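Local coordinates for protein sensory box/response regulator (Mycobacterium smegmatis, PDB 5YRP) that belongs to the sensory box/response regulator signalling proteins, here represented by an EAL domain that holds a magnesium ion, at residues V21-A26 / V81-V86; G112-E117 / V140-A145. All coordinates share one frame; numbering follows the deposited sequence.

Interaction 1 of 2, residues V21-A26 / V81-V86. With MG (magnesium ion), chain C.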
loop_
_atom_site.group_PDB
_atom_site.type_symbol
_atom_site.label_atom_id
_atom_site.label_comp_id
_atom_site.label_asym_id
_atom_site.label_seq_id
_atom_site.Cartn_x
_atom_site.Cartn_y
_atom_site.Cartn_z
ATOM N N VAL A 21 10.241 -23.388 15.916
ATOM C CA VAL A 21 8.916 -23.239 15.314
ATOM C C VAL A 21 7.986 -22.459 16.251
ATOM O O VAL A 21 7.639 -22.936 17.333
ATOM C CB VAL A 21 8.281 -24.610 14.991
ATOM C CG1 VAL A 21 6.884 -24.441 14.411
ATOM C CG2 VAL A 21 9.154 -25.390 14.018
ATOM N N LEU A 22 7.586 -21.264 15.818
ATOM C CA LEU A 22 6.712 -20.384 16.605
ATOM C C LEU A 22 5.244 -20.529 16.227
ATOM O O LEU A 22 4.355 -20.304 17.054
ATOM C CB LEU A 22 7.128 -18.926 16.427
ATOM C CG LEU A 22 8.602 -18.604 16.669
ATOM C CD1 LEU A 22 8.803 -17.106 16.567
ATOM C CD2 LEU A 22 9.092 -19.111 18.018
ATOM N N ALA A 23 4.996 -20.882 14.970
ATOM C CA ALA A 23 3.636 -21.089 14.481
ATOM C C ALA A 23 3.621 -21.968 13.238
ATOM O O ALA A 23 4.670 -22.308 12.696
ATOM C CB ALA A 23 2.984 -19.747 14.184
ATOM N N ALA A 24 2.421 -22.334 12.802
ATOM C CA ALA A 24 2.227 -23.109 11.576
ATOM C C ALA A 24 0.979 -22.652 10.842
ATOM O O ALA A 24 -0.112 -22.684 11.402
ATOM C CB ALA A 24 2.116 -24.584 11.900
ATOM N N GLU A 25 1.148 -22.234 9.589
ATOM C CA GLU A 25 0.031 -21.796 8.753
ATOM C C GLU A 25 -0.589 -22.991 8.048
ATOM O O GLU A 25 0.080 -23.673 7.272
ATOM C CB GLU A 25 0.490 -20.761 7.713
ATOM C CG GLU A 25 -0.634 -20.176 6.855
ATOM C CD GLU A 25 -0.140 -19.238 5.759
ATOM O OE1 GLU A 25 1.080 -19.159 5.535
ATOM O OE2 GLU A 25 -0.973 -18.570 5.112
ATOM N N ALA A 26 -1.868 -23.235 8.326
ATOM C CA ALA A 26 -2.626 -24.285 7.648
ATOM C C ALA A 26 -2.952 -23.881 6.208
ATOM O O ALA A 26 -3.551 -22.833 5.963
ATOM C CB ALA A 26 -3.906 -24.592 8.410
ATOM N N VAL A 81 1.252 -20.805 17.706
ATOM C CA VAL A 81 0.041 -20.268 17.091
ATOM C C VAL A 81 -0.302 -21.086 15.843
ATOM O O VAL A 81 0.586 -21.578 15.151
ATOM C CB VAL A 81 0.204 -18.774 16.730
ATOM C CG1 VAL A 81 -1.085 -18.202 16.153
ATOM C CG2 VAL A 81 0.624 -17.972 17.955
ATOM N N LEU A 82 -1.596 -21.236 15.580
ATOM C CA LEU A 82 -2.081 -21.863 14.352
ATOM C C LEU A 82 -2.672 -20.793 13.435
ATOM O O LEU A 82 -3.712 -20.210 13.745
ATOM C CB LEU A 82 -3.137 -22.920 14.669
ATOM C CG LEU A 82 -3.717 -23.670 13.465
ATOM C CD1 LEU A 82 -2.725 -24.684 12.916
ATOM C CD2 LEU A 82 -5.015 -24.356 13.854
ATOM N N ARG A 83 -2.007 -20.542 12.310
ATOM C CA ARG A 83 -2.458 -19.534 11.355
ATOM C C ARG A 83 -3.343 -20.146 10.278
ATOM O O ARG A 83 -2.957 -21.111 9.625
ATOM C CB ARG A 83 -1.269 -18.822 10.712
ATOM C CG ARG A 83 -0.443 -18.019 11.703
ATOM C CD ARG A 83 0.320 -16.869 11.061
ATOM N NE ARG A 83 0.504 -15.787 12.028
ATOM C CZ ARG A 83 1.400 -15.783 13.014
ATOM N NH1 ARG A 83 2.231 -16.804 13.184
ATOM N NH2 ARG A 83 1.466 -14.746 13.839
ATOM N N ILE A 84 -4.531 -19.573 10.103
ATOM C CA ILE A 84 -5.501 -20.054 9.122
ATOM C C ILE A 84 -5.948 -18.901 8.242
ATOM O O ILE A 84 -6.338 -17.850 8.742
ATOM C CB ILE A 84 -6.726 -20.669 9.818
ATOM C CG1 ILE A 84 -6.314 -21.938 10.570
ATOM C CG2 ILE A 84 -7.824 -20.994 8.810
ATOM C CD1 ILE A 84 -7.133 -22.198 11.807
ATOM N N ASN A 85 -5.897 -19.110 6.931
ATOM C CA ASN A 85 -6.321 -18.096 5.975
ATOM C C ASN A 85 -7.832 -18.010 5.930
ATOM O O ASN A 85 -8.504 -19.011 5.687
ATOM C CB ASN A 85 -5.782 -18.408 4.585
ATOM C CG ASN A 85 -4.282 -18.253 4.503
ATOM O OD1 ASN A 85 -3.755 -17.152 4.653
ATOM N ND2 ASN A 85 -3.586 -19.355 4.267
ATOM N N VAL A 86 -8.355 -16.816 6.179
ATOM C CA VAL A 86 -9.795 -16.580 6.135
ATOM C C VAL A 86 -10.157 -15.764 4.895
ATOM O O VAL A 86 -9.590 -14.701 4.646
ATOM C CB VAL A 86 -10.288 -15.883 7.413
ATOM C CG1 VAL A 86 -11.775 -15.588 7.333
ATOM C CG2 VAL A 86 -10.014 -16.762 8.618
HETATM MG MG MG C . -1.264 -16.461 3.968
#
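A23 to E25 run beside V81 to R83 as parallel strands whose axes come within 4.6 Å of each other at 24°, and four backbone hydrogen bonds zip them together: V81 N to L22 O, A24 N to V81 O, R83 N to A24 O and A26 N to R83 O. The last of these measures 2.7 Å.

A23, E25, V81 and R83 share one face of the sheet. The methyl CB of A23 packs 3.9 Å from V81 CB, and it also lies at the edge of the R83 guanidinium, close to that group's plane, 3.2 Å from NH1. The same NH1 forms a salt bridge with E13 of strand 7-15, so the arginine reaches back past A23 to the strand beyond. One step along, the CB atoms of E25 and R83 sit 4.0 Å apart. E25 carries its CG anti to the backbone N (chi1 -176°) and the chain stays extended beyond it, leading OE2 to the magnesium ion at 2.4 Å. The N85 side chain crosses that of E25 at about a right angle, with carboxylate and amide planes well turned from one another.

The other face is apolar: A26 CB meets I84 CG1 at 4.2 Å, and helix 52-73 covers the layer, through A64 against A26 and L82, and L61 against I84. The CD1 methyl of L82 lies against the backbone oxygen of A24, at 3.6 Å.

The parallel register pairs E25 with R83 and sets N85 two residues further on, so that neighbouring strands of this TIM-barrel-like EAL domain bring E25 and N85 within reach of one magnesium ion. E117 and D147 complete the site. Acidic oxygens and the asparagine thus converge on the cation, whose positive charge probably offsets the repulsion among the carboxylates.

Interaction 2 of 2, residues G112-E117 / V140-A145; sequences GSVCLE and VGVQVA. With MG (magnesium ion), chain C.
G112 and G141 meet through their backbones in the loops that lead into the two strands: G112 N donates to G141 O at 2.7 Å, tilted from the plane of that carbonyl. Both glycines have positive phi, and at either one a CB would be jammed against the carbonyl O of the preceding residue. G141 is also the C-prime residue of a Schellman motif that ends helix 130-140, with V142 N bonded back to L137 O.

Beyond the glycines the strands run parallel, axes 32° apart. Q143 N binds V114 O at 2.8 Å, L116 N binds Q143 O, and A145 N binds L116 O.

On one face C115 swings SG anti to its own N (chi1 179°), which places the sulphur 3.7 Å from A145 CB, while C115 CB rests against Q143 CB. The A145 methyl also lies 4.0 Å from E117 CG. The E117 chain, extended beyond CG, carries OE2 to the magnesium ion at 2.3 Å, and its OE1 makes a salt bridge with K168.

The reverse face is hydrophobic. L116 and V142 cross obliquely, with CG and CD1 of the leucine both 3.6 Å from V142 CG1. L137 of helix 130-140 packs on this pair, V142 also touches V100 of helix 96-106, and strand 81-86 borders the far edge of strand 114-119. The contact thus belongs to a beta-alpha-beta unit, strand 114-119, helix 130-140, strand 142-149, with its helix laid over the two strands it connects.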
loop_
_atom_site.group_PDB
_atom_site.type_symbol
_atom_site.label_atom_id
_atom_site.label_comp_id
_atom_site.label_asym_id
_atom_site.label_seq_id
_atom_site.Cartn_x
_atom_site.Cartn_y
_atom_site.Cartn_z
ATOM N N GLY A 112 -5.628 -17.246 22.396
ATOM C CA GLY A 112 -4.428 -16.743 21.716
ATOM C C GLY A 112 -3.707 -17.779 20.866
ATOM O O GLY A 112 -2.673 -17.483 20.266
ATOM N N SER A 113 -4.266 -18.985 20.794
ATOM C CA SER A 113 -3.636 -20.101 20.091
ATOM C C SER A 113 -3.996 -20.163 18.611
ATOM O O SER A 113 -3.467 -21.008 17.885
ATOM C CB SER A 113 -4.032 -21.422 20.743
ATOM O OG SER A 113 -5.399 -21.712 20.507
ATOM N N VAL A 114 -4.906 -19.297 18.171
ATOM C CA VAL A 114 -5.295 -19.232 16.757
ATOM C C VAL A 114 -5.177 -17.799 16.238
ATOM O O VAL A 114 -5.564 -16.849 16.915
ATOM C CB VAL A 114 -6.728 -19.767 16.542
ATOM C CG1 VAL A 114 -7.165 -19.632 15.088
ATOM C CG2 VAL A 114 -6.810 -21.224 16.970
ATOM N N CYS A 115 -4.628 -17.664 15.034
ATOM C CA CYS A 115 -4.498 -16.372 14.364
ATOM C C CYS A 115 -5.080 -16.432 12.952
ATOM O O CYS A 115 -4.559 -17.136 12.090
ATOM C CB CYS A 115 -3.032 -15.964 14.291
ATOM S SG CYS A 115 -2.761 -14.389 13.454
ATOM N N LEU A 116 -6.152 -15.681 12.715
ATOM C CA LEU A 116 -6.844 -15.709 11.426
ATOM C C LEU A 116 -6.253 -14.696 10.451
ATOM O O LEU A 116 -6.408 -13.492 10.639
ATOM C CB LEU A 116 -8.334 -15.428 11.620
ATOM C CG LEU A 116 -9.105 -16.391 12.533
ATOM C CD1 LEU A 116 -10.510 -15.870 12.787
ATOM C CD2 LEU A 116 -9.161 -17.800 11.964
ATOM N N GLU A 117 -5.579 -15.189 9.413
ATOM C CA GLU A 117 -5.023 -14.327 8.364
ATOM C C GLU A 117 -6.120 -13.797 7.458
ATOM O O GLU A 117 -6.958 -14.560 6.978
ATOM C CB GLU A 117 -4.020 -15.085 7.497
ATOM C CG GLU A 117 -2.771 -15.545 8.226
ATOM C CD GLU A 117 -1.761 -16.203 7.306
ATOM O OE1 GLU A 117 -1.009 -17.072 7.788
ATOM O OE2 GLU A 117 -1.703 -15.858 6.108
ATOM N N VAL A 140 -12.856 -13.472 22.035
ATOM C CA VAL A 140 -12.804 -14.941 22.016
ATOM C C VAL A 140 -11.386 -15.450 22.319
ATOM O O VAL A 140 -11.209 -16.534 22.876
ATOM C CB VAL A 140 -13.277 -15.492 20.652
ATOM C CG1 VAL A 140 -13.108 -17.006 20.570
ATOM C CG2 VAL A 140 -14.732 -15.121 20.409
ATOM N N GLY A 141 -10.385 -14.652 21.963
ATOM C CA GLY A 141 -8.977 -15.032 22.108
ATOM C C GLY A 141 -8.404 -15.507 20.784
ATOM O O GLY A 141 -7.659 -16.485 20.735
ATOM N N VAL A 142 -8.763 -14.802 19.714
ATOM C CA VAL A 142 -8.338 -15.132 18.361
ATOM C C VAL A 142 -7.552 -13.956 17.796
ATOM O O VAL A 142 -8.064 -12.840 17.711
ATOM C CB VAL A 142 -9.545 -15.413 17.445
ATOM C CG1 VAL A 142 -9.087 -15.862 16.065
ATOM C CG2 VAL A 142 -10.449 -16.468 18.062
ATOM N N GLN A 143 -6.310 -14.215 17.406
ATOM C CA GLN A 143 -5.456 -13.188 16.820
ATOM C C GLN A 143 -5.836 -12.973 15.363
ATOM O O GLN A 143 -6.524 -13.797 14.763
ATOM C CB GLN A 143 -3.986 -13.599 16.905
ATOM C CG GLN A 143 -3.504 -13.943 18.307
ATOM C CD GLN A 143 -3.335 -12.718 19.178
ATOM O OE1 GLN A 143 -4.139 -12.468 20.080
ATOM N NE2 GLN A 143 -2.289 -11.938 18.907
ATOM N N VAL A 144 -5.392 -11.856 14.799
ATOM C CA VAL A 144 -5.643 -11.560 13.390
ATOM C C VAL A 144 -4.394 -11.010 12.715
ATOM O O VAL A 144 -3.749 -10.104 13.234
ATOM C CB VAL A 144 -6.805 -10.570 13.211
ATOM C CG1 VAL A 144 -6.957 -10.174 11.750
ATOM C CG2 VAL A 144 -8.093 -11.196 13.713
ATOM N N ALA A 145 -4.088 -11.568 11.546
ATOM C CA ALA A 145 -2.938 -11.169 10.737
ATOM C C ALA A 145 -3.369 -10.556 9.408
ATOM O O ALA A 145 -4.409 -10.911 8.857
ATOM C CB ALA A 145 -2.051 -12.372 10.476
HETATM MG MG MG C . -1.264 -16.461 3.968
#

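Overall arrangement
From the N terminus, strand 7-15 turns back antiparallel into strand 21-29. Interaction 1 then closes a long excursion, partly unmodelled, that returns through helix 52-73 to strand 81-86. Helix 96-106 leads on to strand 114-119, and interaction 2 closes the shorter beta-alpha-beta loop through helix 130-140. The two contacts follow in series, neither nested nor crossing, with centres about 9 Å apart. They join at the neighbouring strands 81-86 and 114-119, where E117 lies between I84 and V86 in probable backbone hydrogen bonds. Together they fix four successive strands of the sheet, and E25 and N85 of interaction 1 share one magnesium ion with E117 of interaction 2.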